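CymD (Pseudomonas putida, PDB 6Z34) forms a FadL-family channel of the outer membrane that probably takes up monoaromatic hydrocarbons by lateral diffusion. Local coordinates at residues G91-L96 with A144-E149; P34-Q39 with G225-L230; A159-V164 with G214-G219. All blocks are in the same frame, centred on the assembly; numbering follows the deposited sequence.

Contact 1 (G91-L96 with A144-E149); sequences GERYAL and AYQVNE
Tyr145 sets CG anti to its backbone N (chi1 180°), whereas Tyr94, its partner in an antiparallel non-hydrogen-bonded pair, sets CG anti to the carbonyl carbon (chi1 -70°). Both CG atoms stand on the same face of the sheet, and the rings meet obliquely, their planes 52° apart. Tyr145 CD1 comes over the centre of one face of the Tyr94 ring, 3.5 Å from Tyr94 CZ. Along the strands the backbone takes over: Ala144 N donates to Ala95 O at 2.8 Å, and Ala95 N answers to Ala144 O. On the sheet face opposite the tyrosines, Ala95 CB and Ala144 CB lie 4.1 Å apart. Their small methyls suit a face on which Leu37 and Thr38 pack closely.

Beyond the tyrosines the regular strand pairing gives out, and Arg93 continues the join. Arg93 O accepts from Gln146 N at 3.0 Å. Arg93 CB packs 3.7 Å from Tyr145 CE1, and the chain beyond it bends at chi3. Arg93 NE then reaches Gln146 O at 3.2 Å, while Arg93 NH2 meets Val147 O at 3.0 Å, the latter oxygen lying in the guanidinium plane. Arginine suits this place because one long side chain can serve two successive carbonyls at the strand end.

Arg93 also belongs to a type II' turn from Gly91 to Tyr94, in which Glu92 takes the positive-phi corner often given to glycine. The Glu92 carboxylate folds back, with Glu92 OE2 accepting from Arg93 N at 2.6 Å. OE2 also sits at the edge of the Tyr94 ring. Tight turns and surface tyrosines of this kind are consistent with the periplasmic rim of an outer-membrane beta-barrel, as in the FadL family.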
ATOM      1  N   GLY A  91      21.019 -17.005  -9.401  1.00 51.08           N
ATOM      2  CA  GLY A  91      21.981 -18.012  -9.823  1.00 61.60           C
ATOM      3  C   GLY A  91      21.551 -19.416  -9.446  1.00 56.42           C
ATOM      4  O   GLY A  91      21.077 -19.669  -8.335  1.00 53.43           O
ATOM      5  N   GLU A  92      21.770 -20.345 -10.376  1.00 54.70           N
ATOM      6  CA  GLU A  92      21.429 -21.748 -10.167  1.00 57.83           C
ATOM      7  C   GLU A  92      19.965 -21.816  -9.756  1.00 53.73           C
ATOM      8  O   GLU A  92      19.100 -21.343 -10.502  1.00 62.60           O
ATOM      9  CB  GLU A  92      22.365 -22.388  -9.130  1.00 70.62           C
ATOM     10  CG  GLU A  92      22.146 -23.898  -8.822  1.00 93.35           C
ATOM     11  CD  GLU A  92      21.724 -24.149  -7.374  1.00 95.88           C
ATOM     12  OE1 GLU A  92      21.775 -25.310  -6.911  1.00 99.30           O
ATOM     13  OE2 GLU A  92      21.357 -23.173  -6.692  1.00 94.71           O
ATOM     14  N   ARG A  93      19.677 -22.347  -8.562  1.00 52.68           N
ATOM     15  CA  ARG A  93      18.314 -22.557  -8.071  1.00 56.12           C
ATOM     16  C   ARG A  93      17.814 -21.441  -7.175  1.00 56.45           C
ATOM     17  O   ARG A  93      16.664 -21.496  -6.740  1.00 60.92           O
ATOM     18  CB  ARG A  93      18.225 -23.867  -7.283  1.00 54.98           C
ATOM     19  CG  ARG A  93      18.428 -25.129  -8.114  1.00 59.89           C
ATOM     20  CD  ARG A  93      18.721 -26.330  -7.208  1.00 61.90           C
ATOM     21  NE  ARG A  93      17.614 -27.273  -7.122  1.00 72.60           N
ATOM     22  CZ  ARG A  93      17.548 -28.415  -7.785  1.00 78.34           C
ATOM     23  NH1 ARG A  93      18.519 -28.767  -8.600  1.00 83.58           N
ATOM     24  NH2 ARG A  93      16.500 -29.204  -7.638  1.00103.13           N
ATOM     25  N   TYR A  94      18.649 -20.457  -6.850  1.00 48.27           N
ATOM     26  CA  TYR A  94      18.300 -19.460  -5.855  1.00 47.70           C
ATOM     27  C   TYR A  94      18.089 -18.109  -6.514  1.00 54.75           C
ATOM     28  O   TYR A  94      18.669 -17.808  -7.566  1.00 51.41           O
ATOM     29  CB  TYR A  94      19.383 -19.309  -4.781  1.00 42.85           C
ATOM     30  CG  TYR A  94      19.512 -20.485  -3.835  1.00 45.10           C
ATOM     31  CD1 TYR A  94      20.242 -21.618  -4.190  1.00 44.03           C
ATOM     32  CD2 TYR A  94      18.929 -20.450  -2.576  1.00 43.78           C
ATOM     33  CE1 TYR A  94      20.365 -22.692  -3.309  1.00 50.11           C
ATOM     34  CE2 TYR A  94      19.039 -21.509  -1.697  1.00 41.18           C
ATOM     35  CZ  TYR A  94      19.749 -22.626  -2.060  1.00 51.77           C
ATOM     36  OH  TYR A  94      19.864 -23.662  -1.156  1.00 49.59           O
ATOM     37  N   ALA A  95      17.233 -17.312  -5.876  1.00 48.19           N
ATOM     38  CA  ALA A  95      17.125 -15.887  -6.117  1.00 49.58           C
ATOM     39  C   ALA A  95      17.248 -15.194  -4.776  1.00 47.55           C
ATOM     40  O   ALA A  95      16.703 -15.677  -3.781  1.00 43.63           O
ATOM     41  CB  ALA A  95      15.803 -15.517  -6.761  1.00 50.08           C
ATOM     42  N   LEU A  96      18.007 -14.089  -4.746  1.00 50.05           N
ATOM     43  CA  LEU A  96      18.167 -13.238  -3.574  1.00 41.98           C
ATOM     44  C   LEU A  96      17.824 -11.820  -3.977  1.00 50.56           C
ATOM     45  O   LEU A  96      18.241 -11.351  -5.043  1.00 53.33           O
ATOM     46  CB  LEU A  96      19.579 -13.247  -3.020  1.00 41.73           C
ATOM     47  CG  LEU A  96      20.142 -14.628  -2.694  1.00 52.71           C
ATOM     48  CD1 LEU A  96      21.651 -14.508  -2.439  1.00 54.53           C
ATOM     49  CD2 LEU A  96      19.426 -15.229  -1.508  1.00 55.67           C
ATOM     50  N   ALA A 144      14.328 -16.973  -2.910  1.00 42.92           N
ATOM     51  CA  ALA A 144      13.467 -17.941  -3.564  1.00 44.57           C
ATOM     52  C   ALA A 144      14.315 -19.126  -4.013  1.00 50.28           C
ATOM     53  O   ALA A 144      15.535 -19.022  -4.180  1.00 47.09           O
ATOM     54  CB  ALA A 144      12.711 -17.314  -4.742  1.00 48.42           C
ATOM     55  N   TYR A 145      13.654 -20.268  -4.185  1.00 50.95           N
ATOM     56  CA  TYR A 145      14.363 -21.516  -4.421  1.00 53.93           C
ATOM     57  C   TYR A 145      13.507 -22.411  -5.297  1.00 65.04           C
ATOM     58  O   TYR A 145      12.305 -22.560  -5.042  1.00 57.11           O
ATOM     59  CB  TYR A 145      14.699 -22.213  -3.094  1.00 48.98           C
ATOM     60  CG  TYR A 145      15.443 -23.528  -3.247  1.00 55.24           C
ATOM     61  CD1 TYR A 145      16.786 -23.556  -3.627  1.00 57.60           C
ATOM     62  CD2 TYR A 145      14.804 -24.747  -3.007  1.00 60.34           C
ATOM     63  CE1 TYR A 145      17.469 -24.763  -3.758  1.00 54.17           C
ATOM     64  CE2 TYR A 145      15.476 -25.966  -3.141  1.00 49.79           C
ATOM     65  CZ  TYR A 145      16.809 -25.965  -3.526  1.00 55.92           C
ATOM     66  OH  TYR A 145      17.497 -27.156  -3.655  1.00 58.95           O
ATOM     67  N   GLN A 146      14.133 -22.988  -6.330  1.00 56.91           N
ATOM     68  CA  GLN A 146      13.501 -24.013  -7.164  1.00 56.42           C
ATOM     69  C   GLN A 146      13.697 -25.352  -6.479  1.00 56.63           C
ATOM     70  O   GLN A 146      14.791 -25.921  -6.513  1.00 53.06           O
ATOM     71  CB  GLN A 146      14.107 -24.054  -8.561  1.00 62.96           C
ATOM     72  CG  GLN A 146      13.577 -23.029  -9.532  1.00 79.34           C
ATOM     73  CD  GLN A 146      14.353 -23.041 -10.832  1.00 89.38           C
ATOM     74  OE1 GLN A 146      15.547 -23.332 -10.842  1.00 90.74           O
ATOM     75  NE2 GLN A 146      13.681 -22.734 -11.935  1.00 97.95           N
ATOM     76  N   VAL A 147      12.638 -25.859  -5.849  1.00 53.79           N
ATOM     77  CA  VAL A 147      12.714 -27.186  -5.252  1.00 53.82           C
ATOM     78  C   VAL A 147      12.940 -28.236  -6.333  1.00 57.64           C
ATOM     79  O   VAL A 147      13.813 -29.106  -6.206  1.00 57.15           O
ATOM     80  CB  VAL A 147      11.449 -27.475  -4.435  1.00 59.13           C
ATOM     81  CG1 VAL A 147      11.482 -28.903  -3.948  1.00 57.53           C
ATOM     82  CG2 VAL A 147      11.317 -26.452  -3.256  1.00 56.73           C
ATOM     83  N   ASN A 148      12.197 -28.144  -7.426  1.00 52.34           N
ATOM     84  CA  ASN A 148      12.401 -29.024  -8.567  1.00 60.49           C
ATOM     85  C   ASN A 148      11.890 -28.289  -9.799  1.00 66.11           C
ATOM     86  O   ASN A 148      11.633 -27.079  -9.746  1.00 57.26           O
ATOM     87  CB  ASN A 148      11.685 -30.368  -8.363  1.00 59.78           C
ATOM     88  CG  ASN A 148      10.215 -30.188  -8.048  1.00 65.66           C
ATOM     89  OD1 ASN A 148       9.480 -29.564  -8.813  1.00 70.48           O
ATOM     90  ND2 ASN A 148       9.784 -30.708  -6.903  1.00 63.05           N
ATOM     91  N   GLU A 149      11.696 -29.034 -10.888  1.00 63.21           N
ATOM     92  CA  GLU A 149      11.257 -28.444 -12.144  1.00 71.71           C
ATOM     93  C   GLU A 149       9.817 -27.937 -12.085  1.00 65.44           C
ATOM     94  O   GLU A 149       9.424 -27.128 -12.932  1.00 68.05           O
ATOM     95  CB  GLU A 149      11.416 -29.464 -13.278  1.00 72.65           C
ATOM     96  CG  GLU A 149      10.734 -30.823 -13.030  1.00 95.77           C
ATOM     97  CD  GLU A 149      11.507 -31.728 -12.071  1.00109.79           C
ATOM     98  OE1 GLU A 149      12.714 -31.483 -11.846  1.00109.83           O
ATOM     99  OE2 GLU A 149      10.900 -32.685 -11.541  1.00115.22           O
TER

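Contact 2 (P34-Q39 with G225-L230); sequences PATLTQ and GLTYQL
Ala35 CB presses directly onto the backbone of segment 225-230, 3.6 Å from Leu226 CA, and this methyl is the centre of the packed part of the contact. Thr227 adds its own methyl from the strand, with Thr227 CG2 3.7 Å from Ala35 CB. From the next residue of the 3-10 segment, Thr36 CG2 approaches Thr227 CG2 at 3.9 Å, the two threonines crossing at about a right angle. In Thr227, chi1 of 67° puts OG1 between the backbone N and the carbonyl carbon and leaves CG2 anti to that carbon. Alanine suits the middle because its lone methyl fits against the strand backbone; Gly225, without a side chain, lies near Pro34.

Residues 34-39 probably belong to the N-terminal hatch that plugs the barrel lumen in FadL-family channels, so this would be where plug meets wall. The preceding Asn33 ties both parts: its ND2 donates to Leu226 O, while its OD1 accepts from Ala35 N.

Toward Gln39 the packing gives way to a looser, polar side without any direct hydrogen bond between the segments. A water donates to Ala35 O at 3.0 Å and to Gln39 OE1 at 2.6 Å. The same water stands 2.4 Å from Thr227 OG1, a distance so short that its exact position is doubtful. Gln39 OE1 itself remains 4.5 Å from Thr227 OG1.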
ATOM      1  N   PRO A  34       7.098 -13.888  -3.953  1.00 48.16           N
ATOM      2  CA  PRO A  34       8.538 -14.010  -4.210  1.00 40.40           C
ATOM      3  C   PRO A  34       8.933 -15.321  -4.872  1.00 41.23           C
ATOM      4  O   PRO A  34      10.027 -15.394  -5.441  1.00 42.92           O
ATOM      5  CB  PRO A  34       9.162 -13.867  -2.811  1.00 45.21           C
ATOM      6  CG  PRO A  34       8.024 -13.940  -1.838  1.00 49.93           C
ATOM      7  CD  PRO A  34       6.792 -13.546  -2.554  1.00 50.33           C
ATOM      8  N   ALA A  35       8.077 -16.349  -4.861  1.00 44.58           N
ATOM      9  CA  ALA A  35       8.417 -17.570  -5.590  1.00 41.30           C
ATOM     10  C   ALA A  35       8.587 -17.294  -7.075  1.00 44.62           C
ATOM     11  O   ALA A  35       9.323 -18.022  -7.754  1.00 46.48           O
ATOM     12  CB  ALA A  35       7.355 -18.653  -5.375  1.00 43.55           C
ATOM     13  N   THR A  36       7.964 -16.220  -7.596  1.00 43.03           N
ATOM     14  CA  THR A  36       8.071 -15.969  -9.036  1.00 45.22           C
ATOM     15  C   THR A  36       9.455 -15.479  -9.443  1.00 53.97           C
ATOM     16  O   THR A  36       9.750 -15.446 -10.642  1.00 53.04           O
ATOM     17  CB  THR A  36       7.031 -14.958  -9.522  1.00 42.07           C
ATOM     18  OG1 THR A  36       7.175 -13.728  -8.811  1.00 43.74           O
ATOM     19  CG2 THR A  36       5.570 -15.531  -9.386  1.00 42.10           C
ATOM     20  N   LEU A  37      10.297 -15.087  -8.481  1.00 52.75           N
ATOM     21  CA  LEU A  37      11.642 -14.639  -8.808  1.00 48.30           C
ATOM     22  C   LEU A  37      12.487 -15.732  -9.439  1.00 48.47           C
ATOM     23  O   LEU A  37      13.413 -15.413 -10.187  1.00 52.11           O
ATOM     24  CB  LEU A  37      12.338 -14.121  -7.559  1.00 45.89           C
ATOM     25  CG  LEU A  37      11.628 -12.955  -6.895  1.00 49.37           C
ATOM     26  CD1 LEU A  37      12.254 -12.713  -5.536  1.00 46.15           C
ATOM     27  CD2 LEU A  37      11.707 -11.739  -7.815  1.00 42.28           C
ATOM     28  N   THR A  38      12.187 -17.011  -9.184  1.00 49.92           N
ATOM     29  CA  THR A  38      12.906 -18.069  -9.896  1.00 52.81           C
ATOM     30  C   THR A  38      12.642 -18.052 -11.400  1.00 50.89           C
ATOM     31  O   THR A  38      13.395 -18.692 -12.140  1.00 53.61           O
ATOM     32  CB  THR A  38      12.586 -19.463  -9.318  1.00 49.87           C
ATOM     33  OG1 THR A  38      11.188 -19.771  -9.449  1.00 56.32           O
ATOM     34  CG2 THR A  38      12.985 -19.530  -7.869  1.00 52.99           C
ATOM     35  N   GLN A  39      11.624 -17.317 -11.868  1.00 51.46           N
ATOM     36  CA  GLN A  39      11.363 -17.150 -13.301  1.00 44.60           C
ATOM     37  C   GLN A  39      12.357 -16.196 -13.970  1.00 50.42           C
ATOM     38  O   GLN A  39      12.502 -16.231 -15.196  1.00 46.56           O
ATOM     39  CB  GLN A  39       9.941 -16.618 -13.521  1.00 44.58           C
ATOM     40  CG  GLN A  39       8.903 -17.620 -13.984  1.00 70.15           C
ATOM     41  CD  GLN A  39       8.503 -18.585 -12.899  1.00 81.18           C
ATOM     42  OE1 GLN A  39       7.706 -18.247 -12.018  1.00 81.00           O
ATOM     43  NE2 GLN A  39       9.044 -19.803 -12.958  1.00 85.48           N
ATOM     44  N   GLY A 225       5.200 -17.661  -0.155  1.00 47.74           N
ATOM     45  CA  GLY A 225       4.449 -18.093  -1.314  1.00 45.37           C
ATOM     46  C   GLY A 225       5.108 -19.262  -2.018  1.00 53.03           C
ATOM     47  O   GLY A 225       6.219 -19.665  -1.684  1.00 52.62           O
ATOM     48  N   LEU A 226       4.393 -19.804  -3.003  1.00 57.52           N
ATOM     49  CA  LEU A 226       4.931 -20.866  -3.850  1.00 54.37           C
ATOM     50  C   LEU A 226       4.321 -20.759  -5.241  1.00 48.79           C
ATOM     51  O   LEU A 226       3.301 -20.098  -5.441  1.00 49.15           O
ATOM     52  CB  LEU A 226       4.690 -22.263  -3.265  1.00 48.39           C
ATOM     53  CG  LEU A 226       3.242 -22.760  -3.146  1.00 59.93           C
ATOM     54  CD1 LEU A 226       2.778 -23.486  -4.395  1.00 69.30           C
ATOM     55  CD2 LEU A 226       3.077 -23.664  -1.942  1.00 55.65           C
ATOM     56  N   THR A 227       4.991 -21.379  -6.219  1.00 47.23           N
ATOM     57  CA  THR A 227       4.405 -21.583  -7.536  1.00 48.68           C
ATOM     58  C   THR A 227       4.568 -23.042  -7.917  1.00 48.99           C
ATOM     59  O   THR A 227       5.506 -23.715  -7.481  1.00 56.77           O
ATOM     60  CB  THR A 227       5.020 -20.694  -8.622  1.00 45.66           C
ATOM     61  OG1 THR A 227       6.373 -21.079  -8.853  1.00 48.40           O
ATOM     62  CG2 THR A 227       4.996 -19.256  -8.207  1.00 51.14           C
ATOM     63  N   TYR A 228       3.631 -23.531  -8.714  1.00 49.72           N
ATOM     64  CA  TYR A 228       3.634 -24.928  -9.135  1.00 52.89           C
ATOM     65  C   TYR A 228       3.246 -24.995 -10.599  1.00 56.68           C
ATOM     66  O   TYR A 228       2.150 -24.552 -10.970  1.00 63.06           O
ATOM     67  CB  TYR A 228       2.688 -25.783  -8.295  1.00 49.25           C
ATOM     68  CG  TYR A 228       2.899 -27.272  -8.512  1.00 60.66           C
ATOM     69  CD1 TYR A 228       3.969 -27.932  -7.916  1.00 61.39           C
ATOM     70  CD2 TYR A 228       2.042 -28.007  -9.316  1.00 68.11           C
ATOM     71  CE1 TYR A 228       4.174 -29.278  -8.101  1.00 62.40           C
ATOM     72  CE2 TYR A 228       2.238 -29.373  -9.520  1.00 68.99           C
ATOM     73  CZ  TYR A 228       3.309 -30.001  -8.908  1.00 71.91           C
ATOM     74  OH  TYR A 228       3.521 -31.351  -9.092  1.00 78.70           O
ATOM     75  N   GLN A 229       4.146 -25.532 -11.423  1.00 51.24           N
ATOM     76  CA  GLN A 229       3.867 -25.748 -12.844  1.00 64.25           C
ATOM     77  C   GLN A 229       3.202 -27.104 -12.983  1.00 62.28           C
ATOM     78  O   GLN A 229       3.871 -28.119 -13.157  1.00 74.99           O
ATOM     79  CB  GLN A 229       5.144 -25.692 -13.669  1.00 60.07           C
ATOM     80  CG  GLN A 229       4.873 -25.704 -15.152  1.00 62.16           C
ATOM     81  CD  GLN A 229       4.636 -24.309 -15.690  1.00 66.02           C
ATOM     82  OE1 GLN A 229       5.414 -23.400 -15.423  1.00 66.05           O
ATOM     83  NE2 GLN A 229       3.550 -24.129 -16.440  1.00 62.55           N
ATOM     84  N   LEU A 230       1.874 -27.145 -12.889  1.00 56.67           N
ATOM     85  CA  LEU A 230       1.242 -28.459 -12.931  1.00 79.82           C
ATOM     86  C   LEU A 230       1.126 -28.991 -14.355  1.00 89.97           C
ATOM     87  O   LEU A 230       1.164 -30.207 -14.565  1.00 88.87           O
ATOM     88  CB  LEU A 230      -0.125 -28.427 -12.244  1.00 81.40           C
ATOM     89  CG  LEU A 230      -1.176 -27.343 -12.436  1.00 82.00           C
ATOM     90  CD1 LEU A 230      -1.545 -27.155 -13.883  1.00 91.34           C
ATOM     91  CD2 LEU A 230      -2.400 -27.783 -11.662  1.00 83.25           C
TER
HETATM   92  O   HOH W   1       8.029 -19.677  -9.900  1.00 48.36           O

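Contact 3 (A159-V164 with G214-G219); sequences AVWTSV and GVDSWG
Trp161 and Trp218 pair across two antiparallel strands with contrasting first torsions. Trp161 has CG anti to the backbone N (chi1 -179°), while Trp218 has CG anti to the carbonyl carbon (chi1 -79°). Trp161 CB sits over a face of the Trp218 six-membered ring, a CH-pi contact of 3.6 Å to the centroid. The two indoles cross obliquely, and Trp161 CD1 comes 3.7 Å from Trp218 NE1. Ala159 CB packs 4.2 Å from Trp218 CZ3, its small methyl fitting beside the ring.

Asp216 holds the other end of Trp161. Its CG takes the crowded position between backbone N and carbonyl carbon, and Asp216 OD2 accepts from Trp161 NE1 at 3.1 Å, the N-H pointing almost straight at it (168°). The oxygen lies in the indole plane and is met on its anti side. Ser163 CB covers one face of the same indole, so N-H and packing both fix the ring.

The opposite face of the strands carries Val160, Thr162, Val164, Val215 and Ser217. Val164 and Val215 lie side by side and point the same way, though the modelled 3.2 Å between Val164 CG1 and Val215 CG2 is doubtfully short. Backbone bonds from the Val164-Val215 pair to the Val160-Gly219 pair hold the register, Thr162 N to Ser217 O at 2.8 Å among them. Gly214 adopts backbone angles that call for glycine.

Tryptophan suits position 161 because it combines apolar packing with a single N-H donor. Its N-H would be expected to favour the charged form of Asp216, giving the carboxylate a polar partner on this barrel wall.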
ATOM      1  N   ALA A 159      11.313  -4.983   6.456  1.00 47.32           N
ATOM      2  CA  ALA A 159      11.379  -3.846   7.367  1.00 43.73           C
ATOM      3  C   ALA A 159      10.468  -2.774   6.795  1.00 44.05           C
ATOM      4  O   ALA A 159      10.508  -2.500   5.587  1.00 43.34           O
ATOM      5  CB  ALA A 159      12.799  -3.312   7.508  1.00 48.16           C
ATOM      6  N   VAL A 160       9.629  -2.194   7.646  1.00 42.40           N
ATOM      7  CA  VAL A 160       8.511  -1.365   7.206  1.00 45.13           C
ATOM      8  C   VAL A 160       8.580  -0.053   7.972  1.00 47.68           C
ATOM      9  O   VAL A 160       8.566  -0.047   9.211  1.00 46.64           O
ATOM     10  CB  VAL A 160       7.146  -2.052   7.443  1.00 46.64           C
ATOM     11  CG1 VAL A 160       5.987  -1.118   7.087  1.00 37.99           C
ATOM     12  CG2 VAL A 160       7.050  -3.437   6.715  1.00 37.38           C
ATOM     13  N   TRP A 161       8.647   1.053   7.246  1.00 55.62           N
ATOM     14  CA  TRP A 161       8.570   2.375   7.845  1.00 50.18           C
ATOM     15  C   TRP A 161       7.230   2.989   7.456  1.00 47.18           C
ATOM     16  O   TRP A 161       6.937   3.156   6.263  1.00 51.53           O
ATOM     17  CB  TRP A 161       9.734   3.260   7.397  1.00 45.14           C
ATOM     18  CG  TRP A 161       9.677   4.625   8.028  1.00 51.90           C
ATOM     19  CD1 TRP A 161       9.833   4.920   9.355  1.00 45.11           C
ATOM     20  CD2 TRP A 161       9.423   5.868   7.369  1.00 53.35           C
ATOM     21  NE1 TRP A 161       9.687   6.265   9.559  1.00 49.96           N
ATOM     22  CE2 TRP A 161       9.440   6.875   8.359  1.00 54.84           C
ATOM     23  CE3 TRP A 161       9.192   6.231   6.040  1.00 58.65           C
ATOM     24  CZ2 TRP A 161       9.232   8.225   8.063  1.00 56.47           C
ATOM     25  CZ3 TRP A 161       8.982   7.564   5.742  1.00 69.30           C
ATOM     26  CH2 TRP A 161       9.009   8.551   6.752  1.00 65.58           C
ATOM     27  N   THR A 162       6.416   3.311   8.458  1.00 45.12           N
ATOM     28  CA  THR A 162       5.089   3.878   8.258  1.00 47.39           C
ATOM     29  C   THR A 162       5.080   5.309   8.763  1.00 50.51           C
ATOM     30  O   THR A 162       5.524   5.570   9.887  1.00 52.98           O
ATOM     31  CB  THR A 162       4.032   3.076   9.016  1.00 49.47           C
ATOM     32  OG1 THR A 162       4.006   1.753   8.514  1.00 49.37           O
ATOM     33  CG2 THR A 162       2.661   3.713   8.859  1.00 52.95           C
ATOM     34  N   SER A 163       4.556   6.224   7.956  1.00 55.16           N
ATOM     35  CA  SER A 163       4.467   7.631   8.325  1.00 58.40           C
ATOM     36  C   SER A 163       3.069   8.141   7.999  1.00 58.09           C
ATOM     37  O   SER A 163       2.557   7.879   6.905  1.00 61.65           O
ATOM     38  CB  SER A 163       5.526   8.446   7.579  1.00 57.53           C
ATOM     39  OG  SER A 163       5.677   9.747   8.110  1.00 72.04           O
ATOM     40  N   VAL A 164       2.444   8.860   8.936  1.00 55.03           N
ATOM     41  CA  VAL A 164       1.123   9.446   8.690  1.00 55.65           C
ATOM     42  C   VAL A 164       1.123  10.921   9.074  1.00 53.14           C
ATOM     43  O   VAL A 164       1.587  11.292  10.159  1.00 53.74           O
ATOM     44  CB  VAL A 164      -0.005   8.683   9.418  1.00 70.37           C
ATOM     45  CG1 VAL A 164       0.184   8.722  10.890  1.00 76.16           C
ATOM     46  CG2 VAL A 164      -1.376   9.245   9.053  1.00 63.48           C
ATOM     47  N   GLY A 214       3.517  15.210  12.530  1.00 67.42           N
ATOM     48  CA  GLY A 214       3.311  13.870  12.025  1.00 56.88           C
ATOM     49  C   GLY A 214       3.857  12.825  12.982  1.00 57.10           C
ATOM     50  O   GLY A 214       4.452  13.127  14.019  1.00 53.73           O
ATOM     51  N   VAL A 215       3.599  11.563  12.639  1.00 54.61           N
ATOM     52  CA  VAL A 215       4.067  10.449  13.450  1.00 52.40           C
ATOM     53  C   VAL A 215       4.576   9.372  12.510  1.00 54.78           C
ATOM     54  O   VAL A 215       4.264   9.353  11.315  1.00 52.53           O
ATOM     55  CB  VAL A 215       2.982   9.886  14.402  1.00 60.11           C
ATOM     56  CG1 VAL A 215       2.565  10.952  15.499  1.00 56.57           C
ATOM     57  CG2 VAL A 215       1.775   9.398  13.630  1.00 54.63           C
ATOM     58  N   ASP A 216       5.382   8.477  13.068  1.00 56.98           N
ATOM     59  CA  ASP A 216       6.093   7.506  12.259  1.00 59.31           C
ATOM     60  C   ASP A 216       6.569   6.390  13.163  1.00 58.06           C
ATOM     61  O   ASP A 216       6.649   6.553  14.385  1.00 52.35           O
ATOM     62  CB  ASP A 216       7.286   8.140  11.568  1.00 60.48           C
ATOM     63  CG  ASP A 216       8.456   8.299  12.505  1.00 76.52           C
ATOM     64  OD1 ASP A 216       8.367   9.148  13.411  1.00 85.43           O
ATOM     65  OD2 ASP A 216       9.464   7.583  12.350  1.00 82.79           O
ATOM     66  N   SER A 217       6.974   5.288  12.527  1.00 55.19           N
ATOM     67  CA  SER A 217       7.278   4.044  13.212  1.00 49.26           C
ATOM     68  C   SER A 217       7.905   3.062  12.226  1.00 59.43           C
ATOM     69  O   SER A 217       7.491   2.997  11.065  1.00 49.34           O
ATOM     70  CB  SER A 217       5.996   3.447  13.791  1.00 58.83           C
ATOM     71  OG  SER A 217       6.262   2.296  14.545  1.00 69.63           O
ATOM     72  N   TRP A 218       8.904   2.323  12.701  1.00 40.18           N
ATOM     73  CA  TRP A 218       9.442   1.154  12.042  1.00 50.66           C
ATOM     74  C   TRP A 218       8.658  -0.065  12.489  1.00 53.75           C
ATOM     75  O   TRP A 218       8.200  -0.143  13.627  1.00 60.91           O
ATOM     76  CB  TRP A 218      10.930   0.988  12.373  1.00 52.19           C
ATOM     77  CG  TRP A 218      11.779   1.912  11.560  1.00 52.57           C
ATOM     78  CD1 TRP A 218      12.298   3.110  11.951  1.00 51.05           C
ATOM     79  CD2 TRP A 218      12.146   1.740  10.190  1.00 46.86           C
ATOM     80  NE1 TRP A 218      12.987   3.691  10.908  1.00 55.67           N
ATOM     81  CE2 TRP A 218      12.916   2.860   9.818  1.00 60.38           C
ATOM     82  CE3 TRP A 218      11.920   0.735   9.246  1.00 50.96           C
ATOM     83  CZ2 TRP A 218      13.468   2.999   8.540  1.00 57.64           C
ATOM     84  CZ3 TRP A 218      12.457   0.880   7.976  1.00 53.35           C
ATOM     85  CH2 TRP A 218      13.221   2.002   7.634  1.00 52.85           C
ATOM     86  N   GLY A 219       8.478  -1.004  11.577  1.00 49.61           N
ATOM     87  CA  GLY A 219       7.730  -2.204  11.897  1.00 47.48           C
ATOM     88  C   GLY A 219       8.240  -3.377  11.088  1.00 54.93           C
ATOM     89  O   GLY A 219       9.342  -3.310  10.527  1.00 50.95           O
TER

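Overall arrangement
Contacts 1 and 2 are close neighbours, centres about 9 Å apart, and they touch: Ala144 CB meets Pro34 O, and Ala95 CB meets Leu37 CB. Contact 3 lies farther along the barrel, its centre about 33 Å from that of contact 1 and about 30 Å from that of contact 2. Strands 94-107, 131-146, 151-171 and 198-229 are successive neighbours in the wall; contact 1 joins the first two, contact 3 the last two, and contact 2 sets the hatch against 198-229. Along the chain, contact 2 begins first and ends last, spanning contact 1 and then contact 3. Contacts 1 and 3 thus both build wall, near one end and nearer the middle; contact 2 adds the hatch.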